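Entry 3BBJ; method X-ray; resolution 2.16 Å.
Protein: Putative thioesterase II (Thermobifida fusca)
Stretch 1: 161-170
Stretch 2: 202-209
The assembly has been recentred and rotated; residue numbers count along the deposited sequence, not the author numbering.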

# COMPACT_ATOMS: atom_id res chain seq x y z
N ALA A 161 5.47 26.16 10.30
CA ALA A 161 5.83 27.22 9.36
C ALA A 161 5.29 26.90 7.98
O ALA A 161 4.80 27.78 7.28
CB ALA A 161 7.36 27.44 9.31
N ALA A 162 5.38 25.64 7.60
CA ALA A 162 4.91 25.20 6.28
C ALA A 162 3.40 25.34 6.14
O ALA A 162 2.90 25.89 5.16
CB ALA A 162 5.33 23.75 6.04
N LEU A 163 2.67 24.82 7.12
CA LEU A 163 1.21 24.87 7.11
C LEU A 163 0.69 26.30 7.20
O LEU A 163 -0.31 26.63 6.55
CB LEU A 163 0.64 24.03 8.26
CG LEU A 163 0.84 22.52 8.11
CD1 LEU A 163 0.57 21.80 9.41
CD2 LEU A 163 -0.05 22.02 7.00
N ALA A 164 1.36 27.14 7.99
CA ALA A 164 1.00 28.55 8.15
C ALA A 164 1.54 29.44 7.04
O ALA A 164 1.39 30.65 7.12
CB ALA A 164 1.46 29.07 9.51
N ARG A 165 2.19 28.86 6.03
CA ARG A 165 2.70 29.60 4.86
C ARG A 165 3.77 30.68 5.18
O ARG A 165 4.07 31.51 4.32
CB ARG A 165 1.55 30.24 4.09
CG ARG A 165 0.36 29.32 3.84
CD ARG A 165 0.66 28.18 2.88
NE ARG A 165 -0.06 26.96 3.28
CZ ARG A 165 0.03 25.78 2.66
NH1 ARG A 165 0.79 25.64 1.58
NH2 ARG A 165 -0.66 24.74 3.14
N GLU A 166 4.35 30.65 6.38
CA GLU A 166 5.36 31.64 6.80
C GLU A 166 6.80 31.21 6.47
O GLU A 166 7.77 31.67 7.10
CB GLU A 166 5.21 31.95 8.31
CG GLU A 166 5.63 30.81 9.23
CD GLU A 166 5.27 30.99 10.70
OE1 GLU A 166 4.28 31.70 11.04
OE2 GLU A 166 5.99 30.39 11.53
N ARG A 167 6.95 30.33 5.47
CA ARG A 167 8.25 29.81 5.03
C ARG A 167 8.11 29.12 3.67
O ARG A 167 7.02 28.69 3.30
CB ARG A 167 8.80 28.81 6.05
N THR A 168 9.23 29.02 2.95
CA THR A 168 9.26 28.37 1.62
C THR A 168 9.10 26.83 1.70
O THR A 168 9.74 26.18 2.52
CB THR A 168 10.59 28.69 0.88
N VAL A 169 8.25 26.27 0.83
CA VAL A 169 7.98 24.82 0.81
C VAL A 169 8.70 24.09 -0.34
O VAL A 169 8.07 23.76 -1.36
CB VAL A 169 6.45 24.53 0.74
N THR A 170 9.99 23.81 -0.15
CA THR A 170 10.83 23.18 -1.19
C THR A 170 10.47 21.72 -1.42
O THR A 170 10.27 21.29 -2.56
CB THR A 170 12.34 23.24 -0.83
OG1 THR A 170 12.66 24.50 -0.23
CG2 THR A 170 13.19 23.02 -2.09
N LEU A 202 -3.83 13.36 9.95
CA LEU A 202 -2.97 14.54 9.72
C LEU A 202 -3.43 15.39 8.53
O LEU A 202 -4.23 14.93 7.71
CB LEU A 202 -1.53 14.10 9.47
CG LEU A 202 -0.93 12.97 10.30
CD1 LEU A 202 0.25 12.37 9.52
CD2 LEU A 202 -0.53 13.48 11.71
N PRO A 203 -2.92 16.64 8.43
CA PRO A 203 -3.30 17.48 7.29
C PRO A 203 -2.90 16.81 6.00
O PRO A 203 -1.80 16.25 5.91
CB PRO A 203 -2.48 18.76 7.49
CG PRO A 203 -2.11 18.78 8.90
CD PRO A 203 -2.01 17.35 9.36
N PRO A 204 -3.80 16.77 5.01
CA PRO A 204 -3.42 16.20 3.73
C PRO A 204 -2.14 16.86 3.20
O PRO A 204 -2.06 18.08 3.14
CB PRO A 204 -4.64 16.48 2.85
CG PRO A 204 -5.77 16.47 3.81
CD PRO A 204 -5.23 17.14 5.04
N ILE A 205 -1.16 16.03 2.85
CA ILE A 205 0.16 16.51 2.42
C ILE A 205 0.10 17.37 1.13
O ILE A 205 0.95 18.25 0.89
CB ILE A 205 1.14 15.30 2.25
CG1 ILE A 205 2.60 15.79 2.22
CG2 ILE A 205 0.77 14.46 1.03
CD1 ILE A 205 3.04 16.45 3.49
N VAL A 206 -0.93 17.15 0.34
CA VAL A 206 -1.10 17.87 -0.91
C VAL A 206 -1.31 19.37 -0.70
O VAL A 206 -1.03 20.16 -1.59
CB VAL A 206 -2.27 17.29 -1.75
CG1 VAL A 206 -3.65 17.49 -1.05
CG2 VAL A 206 -2.27 17.90 -3.13
N SER A 207 -1.81 19.75 0.48
CA SER A 207 -2.07 21.13 0.79
C SER A 207 -0.78 21.95 0.71
O SER A 207 -0.85 23.14 0.44
CB SER A 207 -2.70 21.25 2.17
OG SER A 207 -1.82 20.80 3.17
N LEU A 208 0.37 21.31 0.92
CA LEU A 208 1.67 21.97 0.85
C LEU A 208 2.19 22.23 -0.57
O LEU A 208 3.20 22.89 -0.72
CB LEU A 208 2.73 21.13 1.55
CG LEU A 208 2.56 20.95 3.05
CD1 LEU A 208 3.67 20.06 3.56
CD2 LEU A 208 2.55 22.30 3.76
N LEU A 209 1.49 21.72 -1.58
CA LEU A 209 1.99 21.68 -2.97
C LEU A 209 1.09 22.30 -4.04
O LEU A 209 1.57 23.01 -4.91
CB LEU A 209 2.24 20.21 -3.35
CG LEU A 209 3.11 19.41 -2.36
CD1 LEU A 209 2.95 17.92 -2.55
CD2 LEU A 209 4.58 19.83 -2.47

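The contact is a small, mainly apolar packing of a helix end against a 3-10 segment, supplemented by weak hydrogen bonds from one arginine to a main-chain carbonyl. About 318 Å² of surface is buried, counting both sides, and the nearest pair of CA atoms, Leu-163 CA and Leu-208 CA, is 6.9 Å apart, which leaves room for side chains between them.

Leu-208 is the centre of the apolar part. It has the largest covered area of any residue here, 88 Å², although its CA-to-CB bond points sideways; with chi1 at -65° (m) and chi2 at 179° (t), the end of the side chain comes nearer to the helix. There Leu-208 CD2 lies 3.9 Å from Ala-162 CB and 4.2 Å from Leu-163 CD2, and it is also 3.9 Å from Ala-162 O. The CA-to-CB bond of Ala-162 points toward the other stretch and ends in a single methyl, within reach of the leucine, so that a branched side chain from one stretch meets a minimal one from the other.

Leu-163 extends the apolar patch to Pro-203. Its CA-to-CB bond is also sideways, and its m,t rotamer brings the branched end nearer to the second stretch. Leu-163 CD1 lies 4.1 Å from Pro-203 CG and Leu-163 CD2 lies 4.1 Å from Pro-203 CB, so both methyls meet the ring; Leu-163 CD2 also touches Leu-208 CD2 at 4.2 Å. Pro-203, whose CA-to-CB bond points toward the other stretch, presents carbon to carbon and needs no polar partner for this contact. Leu-163 CD2 also comes within 4.4 Å of Ser-207 OG, but that hydroxyl is engaged within its own stretch: Ser-207 OG donates to Pro-204 O at 2.7 Å, the chi1 of 64° (p) directing OG back along the chain.

The polar part depends on how the helix ends. Arg-165 is the first residue to leave helical torsions, with phi/psi of 61/15, and the Schellman motif is closed by Glu-166 N to Ala-161 O at 3.0 Å, a weak bond, and Arg-165 N to Ala-162 O at 3.2 Å. From this turn the arginine side chain starts sideways and its end reaches the other stretch. Arg-165 NE gives a weak hydrogen bond to Leu-163 O (3.3 Å, 134°), linking the side chain to the backbone of its own stretch, while Arg-165 NH1 and Arg-165 NH2 both donate to Ser-207 O, at 3.2 Å and 3.1 Å. The angles, 132° and 134°, mark these two bonds as weak as well. Ser-207 O lies at the guanidinium edge, near its plane, where the N-H groups point; Leu-208 CA is also at the edge, 3.8 Å from Arg-165 NH1. A long side chain with several donors suits this place, since it spans the gap and serves both backbones.

Farther along, the CA-to-CB bond of Val-169 points toward the second stretch, and Val-169 CB stands 3.9 Å from Leu-208 O. Its CG1 and CG2 were not modelled, so the full extent of this contact cannot be judged.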